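Local structure of DyP (Bjerkandera adusta, 3VXJ) at residues Leu64-Gly75 with Thr115-Asp126. The protein probably acts as a heme-dependent peroxidase that oxidises dyes and phenolic compounds with hydrogen peroxide. Residues are numbered along the deposited sequence; the frame is centred on the assembly and turned at random.
Sequences LAFVNLGFSNTG and TTIHGVFLIGSD
The hydroxyl of S72 is gripped twice: OG donates to I117 O at 2.7 Å and accepts from G75 N at 3.0 Å, the capping bond of the helix that begins after S72. With chi1 at 72°, OG sits between its own backbone N and carbonyl carbon, where both partners can be met. Two residues on, T74 OG1 donates to T115 O (2.8 Å) and also lies in the plane of the H118 ring, at its edge. That imidazole has the carbonyl oxygen of T74 over one face, while its ND1 accepts from V31 N.

Beyond this end, strands 65-71 and 119-125 run antiparallel, with paired backbone bonds at F66/G124, N68/L122 and G70/V120. L69, its CG anti to the backbone N (chi1 174°), lays CD1 over the face of the F121 ring, 3.8 Å from the centroid and 8° off the normal, a CH-pi contact. V67 CG1 comes to the edge of the same ring, 4.2 Å from F121 CD1, and helices 34-48 and 128-142 pack on this face of the sheet. At the far end S125 OG donates to L64 O from above the carbonyl plane.

This joins an outermost strand to its neighbour in the four-stranded sheet of a ferredoxin-like DyP domain. Hydroxyls bind backbone carbonyls at both ends, S72 and T74 at one and S125 at the other, which ties the loops and the helix start to the regular pairing between them.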
ATOM      1  N   LEU A  64      -8.874   2.206  22.366  1.00 29.34           N
ATOM      2  CA  LEU A  64      -7.595   1.512  22.432  1.00 27.98           C
ATOM      3  C   LEU A  64      -7.261   0.829  21.109  1.00 24.32           C
ATOM      4  O   LEU A  64      -6.095   0.664  20.765  1.00 24.71           O
ATOM      5  CB  LEU A  64      -7.613   0.487  23.563  1.00 30.93           C
ATOM      6  CG  LEU A  64      -6.285  -0.192  23.896  1.00 32.07           C
ATOM      7  CD1 LEU A  64      -5.233   0.827  24.332  1.00 37.07           C
ATOM      8  CD2 LEU A  64      -6.506  -1.221  24.984  1.00 37.54           C
ATOM      9  N   ALA A  65      -8.296   0.431  20.376  1.00 21.68           N
ATOM     10  CA  ALA A  65      -8.115  -0.125  19.045  1.00 19.19           C
ATOM     11  C   ALA A  65      -9.109   0.466  18.060  1.00 17.58           C
ATOM     12  O   ALA A  65     -10.244   0.790  18.411  1.00 19.25           O
ATOM     13  CB  ALA A  65      -8.214  -1.647  19.077  1.00 21.47           C
ATOM     14  N   PHE A  66      -8.657   0.599  16.817  1.00 13.37           N
ATOM     15  CA  PHE A  66      -9.503   1.004  15.711  1.00 12.39           C
ATOM     16  C   PHE A  66      -9.880  -0.257  14.959  1.00 10.90           C
ATOM     17  O   PHE A  66      -9.041  -1.144  14.768  1.00 10.86           O
ATOM     18  CB  PHE A  66      -8.744   1.930  14.752  1.00 12.62           C
ATOM     19  CG  PHE A  66      -8.129   3.144  15.406  1.00 13.06           C
ATOM     20  CD1 PHE A  66      -8.741   3.775  16.491  1.00 13.95           C
ATOM     21  CD2 PHE A  66      -6.940   3.679  14.910  1.00 15.38           C
ATOM     22  CE1 PHE A  66      -8.171   4.906  17.078  1.00 16.34           C
ATOM     23  CE2 PHE A  66      -6.362   4.815  15.492  1.00 16.40           C
ATOM     24  CZ  PHE A  66      -6.983   5.428  16.579  1.00 16.65           C
ATOM     25  N   VAL A  67     -11.126  -0.340  14.506  1.00 10.14           N
ATOM     26  CA  VAL A  67     -11.537  -1.472  13.666  1.00  9.71           C
ATOM     27  C   VAL A  67     -12.238  -0.991  12.403  1.00  9.05           C
ATOM     28  O   VAL A  67     -13.114  -0.131  12.449  1.00  8.66           O
ATOM     29  CB  VAL A  67     -12.448  -2.485  14.415  1.00  9.31           C
ATOM     30  CG1 VAL A  67     -12.651  -3.751  13.559  1.00  9.89           C
ATOM     31  CG2 VAL A  67     -11.851  -2.846  15.778  1.00  9.61           C
ATOM     32  N   ASN A  68     -11.801  -1.529  11.264  1.00  8.42           N
ATOM     33  CA  ASN A  68     -12.484  -1.354   9.992  1.00  8.23           C
ATOM     34  C   ASN A  68     -12.825  -2.730   9.415  1.00  7.90           C
ATOM     35  O   ASN A  68     -12.295  -3.751   9.864  1.00  8.21           O
ATOM     36  CB  ASN A  68     -11.626  -0.550   9.010  1.00  8.72           C
ATOM     37  CG  ASN A  68     -11.661   0.972   9.254  1.00  8.58           C
ATOM     38  OD1 ASN A  68     -11.063   1.717   8.480  1.00  9.98           O
ATOM     39  ND2 ASN A  68     -12.331   1.438  10.330  1.00  8.90           N
ATOM     40  N   LEU A  69     -13.712  -2.753   8.424  1.00  7.97           N
ATOM     41  CA  LEU A  69     -14.269  -3.999   7.921  1.00  8.15           C
ATOM     42  C   LEU A  69     -14.559  -3.911   6.430  1.00  8.04           C
ATOM     43  O   LEU A  69     -15.273  -3.011   5.971  1.00  8.33           O
ATOM     44  CB  LEU A  69     -15.545  -4.358   8.700  1.00  9.28           C
ATOM     45  CG  LEU A  69     -16.397  -5.556   8.256  1.00  8.75           C
ATOM     46  CD1 LEU A  69     -15.630  -6.874   8.352  1.00 10.11           C
ATOM     47  CD2 LEU A  69     -17.648  -5.620   9.107  1.00 10.37           C
ATOM     48  N   GLY A  70     -13.993  -4.852   5.681  1.00  7.73           N
ATOM     49  CA  GLY A  70     -14.242  -4.961   4.248  1.00  7.77           C
ATOM     50  C   GLY A  70     -14.754  -6.332   3.854  1.00  8.00           C
ATOM     51  O   GLY A  70     -14.543  -7.325   4.558  1.00  8.46           O
ATOM     52  N   PHE A  71     -15.428  -6.379   2.708  1.00  8.10           N
ATOM     53  CA  PHE A  71     -15.999  -7.611   2.167  1.00  8.02           C
ATOM     54  C   PHE A  71     -15.496  -7.901   0.771  1.00  7.79           C
ATOM     55  O   PHE A  71     -15.334  -6.996  -0.038  1.00  8.05           O
ATOM     56  CB  PHE A  71     -17.531  -7.511   2.122  1.00  8.57           C
ATOM     57  CG  PHE A  71     -18.159  -7.430   3.473  1.00  8.61           C
ATOM     58  CD1 PHE A  71     -18.443  -8.587   4.189  1.00  9.09           C
ATOM     59  CD2 PHE A  71     -18.421  -6.196   4.055  1.00  9.78           C
ATOM     60  CE1 PHE A  71     -18.998  -8.517   5.463  1.00 10.88           C
ATOM     61  CE2 PHE A  71     -18.985  -6.113   5.332  1.00 10.23           C
ATOM     62  CZ  PHE A  71     -19.273  -7.279   6.028  1.00 11.23           C
ATOM     63  N   SER A  72     -15.267  -9.174   0.489  1.00  7.59           N
ATOM     64  CA  SER A  72     -14.976  -9.618  -0.858  1.00  7.46           C
ATOM     65  C   SER A  72     -16.297  -9.778  -1.602  1.00  7.88           C
ATOM     66  O   SER A  72     -17.366  -9.710  -1.010  1.00  8.66           O
ATOM     67  CB  SER A  72     -14.261 -10.962  -0.805  1.00  7.32           C
ATOM     68  OG  SER A  72     -15.189 -11.968  -0.430  1.00  7.65           O
ATOM     69  N   ASN A  73     -16.214 -10.029  -2.901  1.00  8.06           N
ATOM     70  CA  ASN A  73     -17.395 -10.333  -3.678  1.00  8.23           C
ATOM     71  C   ASN A  73     -18.137 -11.555  -3.134  1.00  8.59           C
ATOM     72  O   ASN A  73     -19.365 -11.536  -3.010  1.00  8.74           O
ATOM     73  CB  ASN A  73     -17.037 -10.555  -5.142  1.00  8.95           C
ATOM     74  CG  ASN A  73     -18.236 -10.956  -5.964  1.00 10.19           C
ATOM     75  OD1 ASN A  73     -19.105 -10.139  -6.244  1.00 14.22           O
ATOM     76  ND2 ASN A  73     -18.312 -12.230  -6.309  1.00 12.62           N
ATOM     77  N   THR A  74     -17.412 -12.621  -2.811  1.00  8.61           N
ATOM     78  CA  THR A  74     -18.102 -13.804  -2.317  1.00  9.42           C
ATOM     79  C   THR A  74     -18.730 -13.560  -0.945  1.00  9.39           C
ATOM     80  O   THR A  74     -19.748 -14.161  -0.621  1.00 10.43           O
ATOM     81  CB  THR A  74     -17.210 -15.041  -2.303  1.00  9.41           C
ATOM     82  OG1 THR A  74     -15.961 -14.723  -1.675  1.00  9.99           O
ATOM     83  CG2 THR A  74     -16.952 -15.509  -3.728  1.00 10.61           C
ATOM     84  N   GLY A  75     -18.142 -12.658  -0.160  1.00  9.06           N
ATOM     85  CA  GLY A  75     -18.726 -12.254   1.122  1.00  9.35           C
ATOM     86  C   GLY A  75     -20.063 -11.558   0.948  1.00  9.43           C
ATOM     87  O   GLY A  75     -21.032 -11.888   1.631  1.00 10.24           O
ATOM     88  N   THR A 115     -11.598 -17.989  -3.715  1.00 10.01           N
ATOM     89  CA  THR A 115     -12.480 -16.936  -3.215  1.00 10.23           C
ATOM     90  C   THR A 115     -13.257 -17.386  -1.973  1.00 10.30           C
ATOM     91  O   THR A 115     -14.420 -17.032  -1.773  1.00 10.45           O
ATOM     92  CB  THR A 115     -13.421 -16.387  -4.320  1.00  9.96           C
ATOM     93  OG1 THR A 115     -14.181 -17.449  -4.915  1.00 10.93           O
ATOM     94  CG2 THR A 115     -12.618 -15.678  -5.410  1.00 11.04           C
ATOM     95  N   THR A 116     -12.575 -18.175  -1.152  1.00 11.17           N
ATOM     96  CA  THR A 116     -13.062 -18.610   0.151  1.00 11.78           C
ATOM     97  C   THR A 116     -13.261 -17.437   1.112  1.00 10.88           C
ATOM     98  O   THR A 116     -14.222 -17.412   1.879  1.00 11.14           O
ATOM     99  CB  THR A 116     -12.070 -19.641   0.731  1.00 12.18           C
ATOM    100  OG1 THR A 116     -12.200 -20.863  -0.010  1.00 15.31           O
ATOM    101  CG2 THR A 116     -12.317 -19.917   2.197  1.00 14.16           C
ATOM    102  N   ILE A 117     -12.348 -16.469   1.076  1.00  9.92           N
ATOM    103  CA  ILE A 117     -12.384 -15.342   1.999  1.00  9.46           C
ATOM    104  C   ILE A 117     -13.583 -14.454   1.679  1.00  8.82           C
ATOM    105  O   ILE A 117     -13.775 -14.056   0.524  1.00  8.81           O
ATOM    106  CB  ILE A 117     -11.081 -14.525   1.908  1.00  9.18           C
ATOM    107  CG1 ILE A 117      -9.906 -15.359   2.425  1.00  9.36           C
ATOM    108  CG2 ILE A 117     -11.198 -13.216   2.693  1.00 10.39           C
ATOM    109  CD1 ILE A 117      -8.547 -14.778   2.109  1.00 11.20           C
ATOM    110  N   HIS A 118     -14.381 -14.175   2.708  1.00  8.63           N
ATOM    111  CA  HIS A 118     -15.563 -13.321   2.588  1.00  8.77           C
ATOM    112  C   HIS A 118     -15.342 -11.885   3.039  1.00  8.48           C
ATOM    113  O   HIS A 118     -16.087 -10.973   2.655  1.00  8.12           O
ATOM    114  CB  HIS A 118     -16.718 -13.925   3.374  1.00  9.16           C
ATOM    115  CG  HIS A 118     -17.307 -15.132   2.724  1.00  9.12           C
ATOM    116  ND1 HIS A 118     -18.184 -15.975   3.368  1.00 11.53           N
ATOM    117  CD2 HIS A 118     -17.120 -15.654   1.489  1.00 10.53           C
ATOM    118  CE1 HIS A 118     -18.528 -16.954   2.554  1.00 11.68           C
ATOM    119  NE2 HIS A 118     -17.897 -16.783   1.406  1.00 11.03           N
ATOM    120  N   GLY A 119     -14.332 -11.675   3.870  1.00  8.10           N
ATOM    121  CA  GLY A 119     -14.076 -10.336   4.359  1.00  8.49           C
ATOM    122  C   GLY A 119     -12.865 -10.276   5.246  1.00  7.91           C
ATOM    123  O   GLY A 119     -12.202 -11.289   5.497  1.00  8.17           O
ATOM    124  N   VAL A 120     -12.587  -9.069   5.725  1.00  8.19           N
ATOM    125  CA  VAL A 120     -11.463  -8.822   6.611  1.00  8.33           C
ATOM    126  C   VAL A 120     -11.820  -7.760   7.652  1.00  8.35           C
ATOM    127  O   VAL A 120     -12.365  -6.698   7.310  1.00  8.13           O
ATOM    128  CB  VAL A 120     -10.180  -8.439   5.800  1.00  8.43           C
ATOM    129  CG1 VAL A 120     -10.381  -7.162   4.952  1.00  9.46           C
ATOM    130  CG2 VAL A 120      -8.972  -8.333   6.723  1.00  9.05           C
ATOM    131  N   PHE A 121     -11.529  -8.065   8.915  1.00  8.85           N
ATOM    132  CA  PHE A 121     -11.524  -7.060   9.968  1.00  9.19           C
ATOM    133  C   PHE A 121     -10.096  -6.539  10.071  1.00  9.23           C
ATOM    134  O   PHE A 121      -9.163  -7.336  10.192  1.00  9.92           O
ATOM    135  CB  PHE A 121     -11.889  -7.648  11.334  1.00  9.74           C
ATOM    136  CG  PHE A 121     -13.315  -8.112  11.463  1.00  9.53           C
ATOM    137  CD1 PHE A 121     -14.288  -7.275  12.003  1.00  9.95           C
ATOM    138  CD2 PHE A 121     -13.671  -9.410  11.115  1.00  9.59           C
ATOM    139  CE1 PHE A 121     -15.606  -7.709  12.151  1.00 11.37           C
ATOM    140  CE2 PHE A 121     -14.981  -9.861  11.261  1.00 10.33           C
ATOM    141  CZ  PHE A 121     -15.952  -9.010  11.786  1.00 10.44           C
ATOM    142  N   LEU A 122      -9.925  -5.225   9.997  1.00  9.51           N
ATOM    143  CA  LEU A 122      -8.625  -4.590  10.219  1.00 10.15           C
ATOM    144  C   LEU A 122      -8.653  -3.998  11.604  1.00  9.73           C
ATOM    145  O   LEU A 122      -9.484  -3.142  11.886  1.00  9.63           O
ATOM    146  CB  LEU A 122      -8.381  -3.444   9.230  1.00 11.76           C
ATOM    147  CG  LEU A 122      -8.422  -3.594   7.718  1.00 14.12           C
ATOM    148  CD1 LEU A 122      -9.855  -3.674   7.196  1.00 14.90           C
ATOM    149  CD2 LEU A 122      -7.707  -2.395   7.123  1.00 16.05           C
ATOM    150  N   ILE A 123      -7.724  -4.433  12.447  1.00  9.24           N
ATOM    151  CA  ILE A 123      -7.664  -3.967  13.827  1.00  9.14           C
ATOM    152  C   ILE A 123      -6.333  -3.263  14.029  1.00  8.98           C
ATOM    153  O   ILE A 123      -5.281  -3.889  13.867  1.00  8.99           O
ATOM    154  CB  ILE A 123      -7.760  -5.135  14.848  1.00  9.52           C
ATOM    155  CG1 ILE A 123      -8.990  -6.008  14.589  1.00 10.70           C
ATOM    156  CG2 ILE A 123      -7.763  -4.588  16.288  1.00  9.99           C
ATOM    157  CD1 ILE A 123      -8.945  -7.371  15.267  1.00 13.52           C
ATOM    158  N   GLY A 124      -6.371  -1.974  14.351  1.00  9.43           N
ATOM    159  CA  GLY A 124      -5.152  -1.201  14.601  1.00  9.77           C
ATOM    160  C   GLY A 124      -5.058  -0.881  16.073  1.00  9.79           C
ATOM    161  O   GLY A 124      -6.020  -0.402  16.665  1.00  9.74           O
ATOM    162  N   SER A 125      -3.917  -1.175  16.684  1.00  9.58           N
ATOM    163  CA  SER A 125      -3.752  -0.905  18.114  1.00 10.80           C
ATOM    164  C   SER A 125      -2.289  -0.722  18.483  1.00 11.97           C
ATOM    165  O   SER A 125      -1.410  -0.783  17.632  1.00 12.89           O
ATOM    166  CB  SER A 125      -4.413  -2.003  18.958  1.00 10.51           C
ATOM    167  OG  SER A 125      -4.575  -1.570  20.296  1.00 11.10           O
ATOM    168  N   ASP A 126      -2.032  -0.494  19.762  1.00 12.84           N
ATOM    169  CA  ASP A 126      -0.695  -0.147  20.215  1.00 14.03           C
ATOM    170  C   ASP A 126       0.157  -1.352  20.618  1.00 13.54           C
ATOM    171  O   ASP A 126       1.385  -1.235  20.669  1.00 15.02           O
ATOM    172  CB  ASP A 126      -0.790   0.814  21.403  1.00 14.71           C
ATOM    173  CG  ASP A 126      -1.295   2.202  21.022  1.00 17.80           C
ATOM    174  OD1 ASP A 126      -1.287   2.566  19.827  1.00 21.97           O
ATOM    175  OD2 ASP A 126      -1.698   2.944  21.942  1.00 19.25           O
TER